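Local coordinates for protein oxidoreductase (Azotobacter vinelandii, PDB 7D5M) that binds NAD and, as a homolog of inositol dehydrogenase, probably oxidises a sugar or polyol substrate with it, at residues K6-A9 and Q10-W14; C67-D70 and Y71-F75; R102-E106 and A107-V111; R371-E374 and R375-S379. All blocks are in the same frame, centred on the assembly; numbering follows the deposited sequence.

Interaction 1: K6-A9 and Q10-W14; sequences KRIA and QPIRW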
loop_
_atom_site.group_PDB
_atom_site.type_symbol
_atom_site.label_atom_id
_atom_site.label_comp_id
_atom_site.label_asym_id
_atom_site.label_seq_id
_atom_site.Cartn_x
_atom_site.Cartn_y
_atom_site.Cartn_z
ATOM N N LYS A 6 0.661 -37.417 -11.078
ATOM C CA LYS A 6 0.561 -37.310 -12.553
ATOM C C LYS A 6 -0.896 -37.044 -12.948
ATOM O O LYS A 6 -1.824 -37.531 -12.283
ATOM C CB LYS A 6 1.146 -38.540 -13.245
ATOM C CG LYS A 6 0.406 -39.844 -13.026
ATOM C CD LYS A 6 1.033 -40.991 -13.816
ATOM C CE LYS A 6 2.432 -41.338 -13.361
ATOM N NZ LYS A 6 3.128 -42.194 -14.348
ATOM N N ARG A 7 -1.085 -36.270 -14.007
ATOM C CA ARG A 7 -2.419 -35.964 -14.573
ATOM C C ARG A 7 -2.648 -36.726 -15.873
ATOM O O ARG A 7 -3.787 -36.786 -16.306
ATOM C CB ARG A 7 -2.474 -34.480 -14.879
ATOM C CG ARG A 7 -2.081 -33.640 -13.684
ATOM C CD ARG A 7 -2.939 -32.430 -13.800
ATOM N NE ARG A 7 -2.659 -31.459 -12.770
ATOM C CZ ARG A 7 -3.580 -30.950 -11.975
ATOM N NH1 ARG A 7 -4.851 -31.319 -12.091
ATOM N NH2 ARG A 7 -3.217 -30.068 -11.071
ATOM N N ILE A 8 -1.568 -37.192 -16.487
ATOM C CA ILE A 8 -1.576 -38.044 -17.702
ATOM C C ILE A 8 -0.603 -39.186 -17.416
ATOM O O ILE A 8 0.249 -39.008 -16.520
ATOM C CB ILE A 8 -1.216 -37.210 -18.950
ATOM C CG1 ILE A 8 0.207 -36.650 -18.886
ATOM C CG2 ILE A 8 -2.231 -36.089 -19.142
ATOM C CD1 ILE A 8 0.654 -35.976 -20.162
ATOM N N ALA A 9 -0.749 -40.313 -18.120
ATOM C CA ALA A 9 -0.026 -41.582 -17.856
ATOM C C ALA A 9 1.484 -41.376 -17.983
ATOM O O ALA A 9 2.233 -41.896 -17.125
ATOM C CB ALA A 9 -0.492 -42.658 -18.802
ATOM N N GLN A 10 1.921 -40.671 -19.030
ATOM C CA GLN A 10 3.358 -40.399 -19.282
ATOM C C GLN A 10 3.529 -38.948 -19.707
ATOM O O GLN A 10 2.652 -38.391 -20.364
ATOM C CB GLN A 10 3.916 -41.278 -20.402
ATOM C CG GLN A 10 3.829 -42.768 -20.111
ATOM C CD GLN A 10 4.755 -43.233 -19.016
ATOM O OE1 GLN A 10 5.755 -42.597 -18.685
ATOM N NE2 GLN A 10 4.419 -44.373 -18.432
ATOM N N PRO A 11 4.680 -38.322 -19.394
ATOM C CA PRO A 11 4.955 -36.967 -19.861
ATOM C C PRO A 11 4.938 -36.911 -21.391
ATOM O O PRO A 11 5.432 -37.845 -22.039
ATOM C CB PRO A 11 6.352 -36.661 -19.303
ATOM C CG PRO A 11 6.468 -37.586 -18.115
ATOM C CD PRO A 11 5.785 -38.851 -18.580
ATOM N N ILE A 12 4.358 -35.845 -21.932
ATOM C CA ILE A 12 4.354 -35.569 -23.398
ATOM C C ILE A 12 5.818 -35.460 -23.847
ATOM O O ILE A 12 6.587 -34.679 -23.243
ATOM C CB ILE A 12 3.565 -34.286 -23.731
ATOM C CG1 ILE A 12 2.112 -34.298 -23.232
ATOM C CG2 ILE A 12 3.645 -33.987 -25.224
ATOM C CD1 ILE A 12 1.226 -35.347 -23.840
ATOM N N ARG A 13 6.209 -36.191 -24.885
ATOM C CA ARG A 13 7.573 -36.080 -25.455
ATOM C C ARG A 13 7.666 -34.727 -26.171
ATOM O O ARG A 13 6.811 -34.445 -27.040
ATOM C CB ARG A 13 7.870 -37.286 -26.351
ATOM C CG ARG A 13 7.865 -38.609 -25.596
ATOM C CD ARG A 13 8.282 -39.781 -26.468
ATOM N NE ARG A 13 7.498 -39.919 -27.687
ATOM C CZ ARG A 13 6.374 -40.626 -27.825
ATOM N NH1 ARG A 13 5.843 -41.275 -26.803
ATOM N NH2 ARG A 13 5.767 -40.665 -28.994
ATOM N N TRP A 14 8.645 -33.910 -25.796
ATOM C CA TRP A 14 8.603 -32.446 -26.036
ATOM C C TRP A 14 9.937 -31.898 -26.544
ATOM O O TRP A 14 11.015 -32.367 -26.133
ATOM C CB TRP A 14 8.139 -31.776 -24.740
ATOM C CG TRP A 14 7.968 -30.290 -24.768
ATOM C CD1 TRP A 14 7.098 -29.551 -25.520
ATOM C CD2 TRP A 14 8.632 -29.365 -23.891
ATOM N NE1 TRP A 14 7.213 -28.222 -25.196
ATOM C CE2 TRP A 14 8.144 -28.082 -24.194
ATOM C CE3 TRP A 14 9.614 -29.502 -22.903
ATOM C CZ2 TRP A 14 8.616 -26.941 -23.539
ATOM C CZ3 TRP A 14 10.071 -28.378 -22.251
ATOM C CH2 TRP A 14 9.571 -27.118 -22.564
#

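Interaction 2: C67-D70 and Y71-F75; sequences CYPD and YRTLF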
loop_
_atom_site.group_PDB
_atom_site.type_symbol
_atom_site.label_atom_id
_atom_site.label_comp_id
_atom_site.label_asym_id
_atom_site.label_seq_id
_atom_site.Cartn_x
_atom_site.Cartn_y
_atom_site.Cartn_z
ATOM N N CYS A 67 19.729 -32.446 -30.480
ATOM C CA CYS A 67 19.867 -30.974 -30.603
ATOM C C CYS A 67 20.083 -30.673 -32.084
ATOM O O CYS A 67 21.231 -30.795 -32.553
ATOM C CB CYS A 67 21.020 -30.420 -29.782
ATOM S SG CYS A 67 20.863 -30.763 -28.009
ATOM N N TYR A 68 19.011 -30.353 -32.796
ATOM C CA TYR A 68 19.014 -30.169 -34.267
ATOM C C TYR A 68 19.278 -28.710 -34.606
ATOM O O TYR A 68 18.998 -27.816 -33.807
ATOM C CB TYR A 68 17.690 -30.648 -34.847
ATOM C CG TYR A 68 17.327 -32.065 -34.485
ATOM C CD1 TYR A 68 17.791 -33.140 -35.229
ATOM C CD2 TYR A 68 16.502 -32.337 -33.405
ATOM C CE1 TYR A 68 17.456 -34.444 -34.909
ATOM C CE2 TYR A 68 16.148 -33.639 -33.080
ATOM C CZ TYR A 68 16.606 -34.694 -33.848
ATOM O OH TYR A 68 16.254 -35.973 -33.536
ATOM N N PRO A 69 19.839 -28.422 -35.802
ATOM C CA PRO A 69 20.159 -27.044 -36.180
ATOM C C PRO A 69 18.955 -26.156 -36.510
ATOM O O PRO A 69 19.118 -24.943 -36.520
ATOM C CB PRO A 69 21.040 -27.223 -37.429
ATOM C CG PRO A 69 20.576 -28.531 -38.002
ATOM C CD PRO A 69 20.328 -29.400 -36.786
ATOM N N ASP A 70 17.795 -26.749 -36.801
ATOM C CA ASP A 70 16.590 -25.984 -37.202
ATOM C C ASP A 70 15.321 -26.799 -36.937
ATOM O O ASP A 70 15.393 -28.034 -36.772
ATOM C CB ASP A 70 16.642 -25.628 -38.694
ATOM C CG ASP A 70 16.481 -26.858 -39.571
ATOM O OD1 ASP A 70 17.399 -27.698 -39.578
ATOM O OD2 ASP A 70 15.420 -27.013 -40.175
ATOM N N TYR A 71 14.176 -26.127 -36.965
ATOM C CA TYR A 71 12.860 -26.754 -36.693
ATOM C C TYR A 71 12.508 -27.791 -37.770
ATOM O O TYR A 71 11.852 -28.786 -37.407
ATOM C CB TYR A 71 11.773 -25.690 -36.541
ATOM C CG TYR A 71 11.439 -24.911 -37.784
ATOM C CD1 TYR A 71 12.134 -23.760 -38.122
ATOM C CD2 TYR A 71 10.412 -25.316 -38.612
ATOM C CE1 TYR A 71 11.820 -23.034 -39.261
ATOM C CE2 TYR A 71 10.082 -24.598 -39.744
ATOM C CZ TYR A 71 10.773 -23.442 -40.062
ATOM O OH TYR A 71 10.449 -22.773 -41.208
ATOM N N ARG A 72 12.890 -27.589 -39.039
ATOM C CA ARG A 72 12.493 -28.535 -40.123
ATOM C C ARG A 72 13.200 -29.869 -39.873
ATOM O O ARG A 72 12.538 -30.925 -39.950
ATOM C CB ARG A 72 12.765 -27.967 -41.524
ATOM C CG ARG A 72 12.038 -26.657 -41.791
ATOM C CD ARG A 72 12.474 -25.876 -43.028
ATOM N NE ARG A 72 13.917 -25.686 -43.170
ATOM C CZ ARG A 72 14.702 -24.923 -42.400
ATOM N NH1 ARG A 72 14.212 -24.246 -41.372
ATOM N NH2 ARG A 72 15.998 -24.838 -42.673
ATOM N N THR A 73 14.494 -29.832 -39.572
ATOM C CA THR A 73 15.291 -31.047 -39.270
ATOM C C THR A 73 14.748 -31.693 -37.997
ATOM O O THR A 73 14.580 -32.921 -37.970
ATOM C CB THR A 73 16.779 -30.732 -39.127
ATOM O OG1 THR A 73 17.132 -30.054 -40.335
ATOM C CG2 THR A 73 17.599 -31.984 -38.901
ATOM N N LEU A 74 14.488 -30.886 -36.967
ATOM C CA LEU A 74 13.882 -31.394 -35.715
ATOM C C LEU A 74 12.651 -32.242 -36.059
ATOM O O LEU A 74 12.607 -33.405 -35.627
ATOM C CB LEU A 74 13.514 -30.211 -34.821
ATOM C CG LEU A 74 12.579 -30.526 -33.659
ATOM C CD1 LEU A 74 13.280 -31.347 -32.589
ATOM C CD2 LEU A 74 12.039 -29.231 -33.076
ATOM N N PHE A 75 11.694 -31.695 -36.813
ATOM C CA PHE A 75 10.403 -32.376 -37.096
ATOM C C PHE A 75 10.671 -33.615 -37.960
ATOM O O PHE A 75 10.126 -34.677 -37.628
ATOM C CB PHE A 75 9.381 -31.431 -37.733
ATOM C CG PHE A 75 9.072 -30.200 -36.918
ATOM C CD1 PHE A 75 9.297 -30.174 -35.548
ATOM C CD2 PHE A 75 8.549 -29.066 -37.518
ATOM C CE1 PHE A 75 9.019 -29.036 -34.806
ATOM C CE2 PHE A 75 8.271 -27.929 -36.772
ATOM C CZ PHE A 75 8.515 -27.914 -35.420
#

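Interaction 3: R102-E106 and A107-V111; sequences RAALE and AGLHV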
loop_
_atom_site.group_PDB
_atom_site.type_symbol
_atom_site.label_atom_id
_atom_site.label_comp_id
_atom_site.label_asym_id
_atom_site.label_seq_id
_atom_site.Cartn_x
_atom_site.Cartn_y
_atom_site.Cartn_z
ATOM N N ARG A 102 3.106 -23.604 -38.379
ATOM C CA ARG A 102 2.503 -24.255 -39.568
ATOM C C ARG A 102 3.186 -25.604 -39.811
ATOM O O ARG A 102 2.468 -26.618 -39.959
ATOM C CB ARG A 102 2.620 -23.382 -40.819
ATOM C CG ARG A 102 1.912 -24.001 -42.013
ATOM C CD ARG A 102 2.103 -23.231 -43.303
ATOM N NE ARG A 102 1.260 -23.848 -44.319
ATOM C CZ ARG A 102 0.678 -23.207 -45.324
ATOM N NH1 ARG A 102 0.856 -21.905 -45.486
ATOM N NH2 ARG A 102 -0.075 -23.886 -46.177
ATOM N N ALA A 103 4.516 -25.619 -39.869
ATOM C CA ALA A 103 5.311 -26.842 -40.136
ATOM C C ALA A 103 5.026 -27.890 -39.041
ATOM O O ALA A 103 4.854 -29.081 -39.377
ATOM C CB ALA A 103 6.773 -26.506 -40.212
ATOM N N ALA A 104 4.960 -27.480 -37.770
ATOM C CA ALA A 104 4.738 -28.417 -36.645
ATOM C C ALA A 104 3.352 -29.058 -36.809
ATOM O O ALA A 104 3.237 -30.292 -36.695
ATOM C CB ALA A 104 4.882 -27.719 -35.308
ATOM N N LEU A 105 2.338 -28.250 -37.118
ATOM C CA LEU A 105 0.936 -28.715 -37.266
ATOM C C LEU A 105 0.842 -29.700 -38.437
ATOM O O LEU A 105 0.173 -30.725 -38.295
ATOM C CB LEU A 105 0.043 -27.504 -37.543
ATOM C CG LEU A 105 -0.019 -26.468 -36.427
ATOM C CD1 LEU A 105 -1.040 -25.384 -36.733
ATOM C CD2 LEU A 105 -0.301 -27.140 -35.102
ATOM N N GLU A 106 1.460 -29.355 -39.564
ATOM C CA GLU A 106 1.455 -30.210 -40.784
ATOM C C GLU A 106 2.207 -31.513 -40.487
ATOM O O GLU A 106 1.832 -32.541 -41.090
ATOM C CB GLU A 106 2.014 -29.427 -41.969
ATOM C CG GLU A 106 0.986 -28.485 -42.562
ATOM C CD GLU A 106 1.505 -27.456 -43.551
ATOM O OE1 GLU A 106 2.731 -27.378 -43.744
ATOM O OE2 GLU A 106 0.666 -26.727 -44.114
ATOM N N ALA A 107 3.152 -31.494 -39.537
ATOM C CA ALA A 107 3.932 -32.673 -39.083
ATOM C C ALA A 107 3.168 -33.458 -38.006
ATOM O O ALA A 107 3.734 -34.433 -37.488
ATOM C CB ALA A 107 5.294 -32.245 -38.594
ATOM N N GLY A 108 1.923 -33.085 -37.701
ATOM C CA GLY A 108 1.054 -33.810 -36.755
ATOM C C GLY A 108 1.464 -33.579 -35.311
ATOM O O GLY A 108 1.130 -34.422 -34.462
ATOM N N LEU A 109 2.135 -32.462 -35.019
ATOM C CA LEU A 109 2.583 -32.142 -33.639
ATOM C C LEU A 109 1.611 -31.149 -32.994
ATOM O O LEU A 109 1.115 -30.255 -33.691
ATOM C CB LEU A 109 3.996 -31.563 -33.673
ATOM C CG LEU A 109 5.075 -32.464 -34.267
ATOM C CD1 LEU A 109 6.398 -31.719 -34.340
ATOM C CD2 LEU A 109 5.228 -33.748 -33.458
ATOM N N HIS A 110 1.372 -31.300 -31.689
ATOM C CA HIS A 110 0.752 -30.245 -30.854
ATOM C C HIS A 110 1.776 -29.128 -30.650
ATOM O O HIS A 110 2.993 -29.394 -30.705
ATOM C CB HIS A 110 0.258 -30.803 -29.519
ATOM C CG HIS A 110 -0.661 -31.960 -29.664
ATOM N ND1 HIS A 110 -1.968 -31.815 -30.070
ATOM C CD2 HIS A 110 -0.460 -33.275 -29.452
ATOM C CE1 HIS A 110 -2.546 -32.998 -30.069
ATOM N NE2 HIS A 110 -1.631 -33.914 -29.713
ATOM N N VAL A 111 1.287 -27.914 -30.447
ATOM C CA VAL A 111 2.157 -26.717 -30.363
ATOM C C VAL A 111 1.760 -25.899 -29.141
ATOM O O VAL A 111 0.547 -25.783 -28.838
ATOM C CB VAL A 111 2.084 -25.877 -31.654
ATOM C CG1 VAL A 111 2.992 -24.655 -31.570
ATOM C CG2 VAL A 111 2.413 -26.714 -32.880
#

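Interaction 4: R371-E374 and R375-S379; sequences RWVE and RCVQS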
loop_
_atom_site.group_PDB
_atom_site.type_symbol
_atom_site.label_atom_id
_atom_site.label_comp_id
_atom_site.label_asym_id
_atom_site.label_seq_id
_atom_site.Cartn_x
_atom_site.Cartn_y
_atom_site.Cartn_z
ATOM N N ARG A 371 -5.973 -10.152 -34.261
ATOM C CA ARG A 371 -7.087 -9.297 -34.744
ATOM C C ARG A 371 -7.008 -7.937 -34.046
ATOM O O ARG A 371 -7.074 -6.897 -34.729
ATOM C CB ARG A 371 -8.455 -9.910 -34.453
ATOM C CG ARG A 371 -9.603 -9.111 -35.057
ATOM C CD ARG A 371 -10.966 -9.551 -34.571
ATOM N NE ARG A 371 -11.100 -11.002 -34.543
ATOM C CZ ARG A 371 -11.285 -11.765 -35.605
ATOM N NH1 ARG A 371 -11.358 -11.232 -36.813
ATOM N NH2 ARG A 371 -11.380 -13.071 -35.458
ATOM N N TRP A 372 -6.908 -7.936 -32.722
ATOM C CA TRP A 372 -6.961 -6.673 -31.943
ATOM C C TRP A 372 -5.802 -5.764 -32.353
ATOM O O TRP A 372 -6.048 -4.586 -32.633
ATOM C CB TRP A 372 -6.953 -6.953 -30.444
ATOM C CG TRP A 372 -7.050 -5.728 -29.584
ATOM C CD1 TRP A 372 -8.182 -5.066 -29.207
ATOM C CD2 TRP A 372 -5.964 -5.078 -28.905
ATOM N NE1 TRP A 372 -7.872 -4.027 -28.369
ATOM C CE2 TRP A 372 -6.517 -4.003 -28.172
ATOM C CE3 TRP A 372 -4.582 -5.284 -28.859
ATOM C CZ2 TRP A 372 -5.733 -3.166 -27.379
ATOM C CZ3 TRP A 372 -3.804 -4.444 -28.090
ATOM C CH2 TRP A 372 -4.379 -3.392 -27.365
ATOM N N VAL A 373 -4.579 -6.289 -32.394
ATOM C CA VAL A 373 -3.382 -5.490 -32.772
ATOM C C VAL A 373 -3.620 -4.921 -34.173
ATOM O O VAL A 373 -3.334 -3.736 -34.388
ATOM C CB VAL A 373 -2.088 -6.316 -32.695
ATOM C CG1 VAL A 373 -0.918 -5.598 -33.363
ATOM C CG2 VAL A 373 -1.759 -6.663 -31.254
ATOM N N GLU A 374 -4.115 -5.740 -35.104
ATOM C CA GLU A 374 -4.260 -5.309 -36.519
ATOM C C GLU A 374 -5.252 -4.140 -36.593
ATOM O O GLU A 374 -4.934 -3.149 -37.285
ATOM C CB GLU A 374 -4.657 -6.493 -37.399
ATOM C CG GLU A 374 -4.664 -6.171 -38.876
ATOM C CD GLU A 374 -4.610 -7.399 -39.767
ATOM O OE1 GLU A 374 -5.559 -7.590 -40.544
ATOM O OE2 GLU A 374 -3.631 -8.162 -39.670
ATOM N N ARG A 375 -6.395 -4.237 -35.910
ATOM C CA ARG A 375 -7.436 -3.174 -35.885
ATOM C C ARG A 375 -6.859 -1.907 -35.246
ATOM O O ARG A 375 -7.130 -0.814 -35.777
ATOM C CB ARG A 375 -8.697 -3.627 -35.148
ATOM C CG ARG A 375 -9.516 -4.643 -35.923
ATOM C CD ARG A 375 -10.293 -4.042 -37.085
ATOM N NE ARG A 375 -10.849 -5.147 -37.846
ATOM C CZ ARG A 375 -10.206 -5.811 -38.810
ATOM N NH1 ARG A 375 -8.986 -5.454 -39.178
ATOM N NH2 ARG A 375 -10.793 -6.827 -39.424
ATOM N N CYS A 376 -6.114 -2.038 -34.146
ATOM C CA CYS A 376 -5.472 -0.885 -33.458
ATOM C C CYS A 376 -4.516 -0.184 -34.431
ATOM O O CYS A 376 -4.568 1.058 -34.542
ATOM C CB CYS A 376 -4.730 -1.312 -32.195
ATOM S SG CYS A 376 -5.838 -1.734 -30.826
ATOM N N VAL A 377 -3.683 -0.942 -35.138
ATOM C CA VAL A 377 -2.702 -0.356 -36.093
ATOM C C VAL A 377 -3.486 0.358 -37.208
ATOM O O VAL A 377 -3.095 1.486 -37.567
ATOM C CB VAL A 377 -1.716 -1.413 -36.619
ATOM C CG1 VAL A 377 -0.860 -0.880 -37.762
ATOM C CG2 VAL A 377 -0.824 -1.922 -35.492
ATOM N N GLN A 378 -4.580 -0.239 -37.693
ATOM C CA GLN A 378 -5.436 0.350 -38.760
ATOM C C GLN A 378 -5.987 1.701 -38.288
ATOM O O GLN A 378 -5.882 2.676 -39.056
ATOM C CB GLN A 378 -6.547 -0.617 -39.167
ATOM C CG GLN A 378 -6.015 -1.755 -40.025
ATOM C CD GLN A 378 -7.020 -2.845 -40.310
ATOM O OE1 GLN A 378 -8.117 -2.887 -39.752
ATOM N NE2 GLN A 378 -6.644 -3.747 -41.204
ATOM N N SER A 379 -6.524 1.765 -37.069
ATOM C CA SER A 379 -7.071 3.020 -36.496
ATOM C C SER A 379 -5.949 4.055 -36.355
ATOM O O SER A 379 -6.161 5.220 -36.776
ATOM C CB SER A 379 -7.774 2.781 -35.185
ATOM O OG SER A 379 -8.071 4.010 -34.534
#

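Interaction 1: K6-A9 and Q10-W14
Ile-8 reaches past Gln-10 to Ile-12, the residue that opens strand 12-16, the first strand of the NAD-binding Rossmann fold. The packed part of this turn is small and apolar: Ile-8 CD1 lies 3.8 Å from Ile-12 CD1, and the two side chains cross at about a right angle. Ile-8 gets there with CG1 set between its own backbone N and carbonyl carbon (chi1 64°) and an extended chi2, which brings CD1 up to the Gln-10 carbonyl, 3.1 Å from Gln-10 O. That is close for a methyl and a carbonyl oxygen, and no hydrogen bond spans the two segments. Helix 329-349 lies against Ile-8 through Ala-341 and Asp-345, while Ile-12 rests on Phe-39 of the neighbouring strand 39-45, so Ile-8 is buried against that helix and Ile-12 against the neighbouring strand. Cutting Ile-8 back to an alanine would probably open a gap beside Ile-12 CD1 and leave the turn less firmly seated on helix 329-349. The other side of the turn is loose. Ala-9 and Gln-10 are exposed, and the bent Gln-10 chain (chi2 -69°) folds its amide back over the Ala-9 carbonyl without bonding to it. What that carbonyl does receive is the ammonium of Lys-6, curled round the turn: Lys-6 NZ donates to Ala-9 O at 2.9 Å, tilted 25° from the carbonyl plane.

Interaction 2: C67-D70 and Y71-F75
Asp-70 is the N-cap of helix 71-78, and its carboxylate grips the first turn with both oxygens. Thr-73 OG1 donates to Asp-70 OD1 in a very short bond of 2.5 Å. Asp-70 OD2 takes Thr-73 N at 3.0 Å, met from above the carboxylate plane, and more weakly Arg-72 N. Placing CG between the backbone N and carbonyl carbon (chi1 69°) turns the carboxylate back over these amides. The Arg-72 guanidinium, its chain bent at chi3, lays one face over the same oxygen: Asp-70 OD2 and Arg-72 NH1 are 3.2 Å apart, a salt bridge by charge alone, since no N-H points at OD2. Replacing Asp-70 by an alanine removes both carboxylate oxygens and would probably leave the amides of Arg-72 and Thr-73 without their cap and the guanidinium without this counter-charge. Behind the cap, Leu-74 N closes the first helical bond to Asp-70 O at 3.0 Å. Farther out comes Tyr-68, anchored at its hydroxyl by Glu-78 and packed on Ala-43 of strand 39-45. Its ring lies across Leu-74 in a CH-pi contact, with Leu-74 CA 4.0 Å from the Tyr-68 centroid; at the rim, Leu-74 CD1 meets Tyr-68 CD2 at 3.5 Å.

Interaction 3: R102-E106 and A107-V111
Val-111 sets CG2 beside its backbone N, with CG1 anti to it (chi1 -179°), and this turns CG2 back against the last turn of helix 97-106. There it meets two side chains at once. Leu-105, with CG beside its own backbone N and an extended chi2, brings CD2 to 3.5 Å from Val-111 CG2, the two chains crossing at about a right angle; Ala-104 CB comes in at 3.6 Å from the same methyl. Phe-75 and Val-88 close over Ala-104, while Ile-130 and Ala-131 of helix 121-133 pack on Leu-105. Leu-105 CD2 also lies against Leu-109 O, a buried carbonyl that has no polar partner in the model.

The backbone folds over at Gly-108, whose positive phi (75°) reverses the chain. Gly-108 N donates to Leu-105 O at 3.0 Å, approaching from well above the carbonyl plane, and Leu-109 N reaches further back to Ala-104 O, also at 3.0 Å. Ala-107 N keeps a bond to Ala-103 O and adds a weak one to Ala-104 O, which thus receives two donors. On the outer side, Arg-102 NE points almost straight at Glu-106 OE2 (2.9 Å), a salt bridge within one turn; OE2 lies in the guanidinium plane but is met from above its carboxylate plane. The bonds from Gly-108 and Leu-109, with the positive phi, make a Schellman motif, ending the helix of the beta-alpha-beta unit 87-91, 97-106, 110-113 in the Rossmann fold.

Interaction 4: R371-E374 and R375-S379
Cys-376 lays its sulfur over the face of the Trp-372 indole, one helical turn back. Cys-376 SG sits 3.7 Å from the centroid of the Trp-372 six-membered ring and only 18° off the ring normal, a true sulfur-aromatic contact, with Trp-372 CE2 its nearest ring atom at 3.6 Å. The indole swings under the sulfur because Trp-372 CG is anti to the backbone N (chi1 -178°), while Cys-376 SG stays beside its own N and leans back toward the preceding turn. Both side chains are buried: Leu-203 of helix 202-217 and Thr-246 of strand 243-250 touch each of them.

This is the inner face of helix 363-381, which packs on the sheet of the C-terminal alpha/beta domain. The backbone runs in regular alpha-helical bonds, Cys-376 N to Trp-372 O at 3.0 Å and Val-377 N to Val-373 O at 2.9 Å among them. Val-373 and Val-377 meet more loosely, Val-373 CG1 lying 4.2 Å from Val-377 CG2.

The polar flank is held mainly from outside. Glu-374 OE2 accepts from the backbone N of Leu-121, and Arg-371 pairs with Glu-368. Arg-375, its chain bent at chi2, runs its CG past Arg-371 O and gives NE to the carbonyl of Tyr-389, the last modelled residue; NH1 of the same guanidinium makes a weak bond to Gln-378 OE1 at 2.8 Å. Glu-374 OE1 and Arg-375 NH1 carry opposite charges but stand 4.3 Å apart, beyond a salt bridge. Gln-378 turns its amide obliquely across Glu-374, the amide and carboxylate planes 52° apart.

How the interactions relate
Interactions 2 and 3 are direct neighbours in the Rossmann domain, their centres about 13 Å apart. Phe-75 and Tyr-71 join them: Phe-75 CD1 packs on Leu-109 CD1 at 3.5 Å, and Tyr-71 CE2 on Ala-103 CB at 3.8 Å. Tyr-71 is also the nearest approach to the cofactor, its side chain about 5 Å from the bound NAD, against about 12 Å for Ala-103. Interaction 1 enters the same parallel sheet as interaction 3, with nearest atoms about 6 Å apart and no touch. Interaction 4 stands in the other domain, about 28 Å between centres from interaction 3, yet its Val-373 side chain comes about 8 Å from that of the NAD-binding Lys-115.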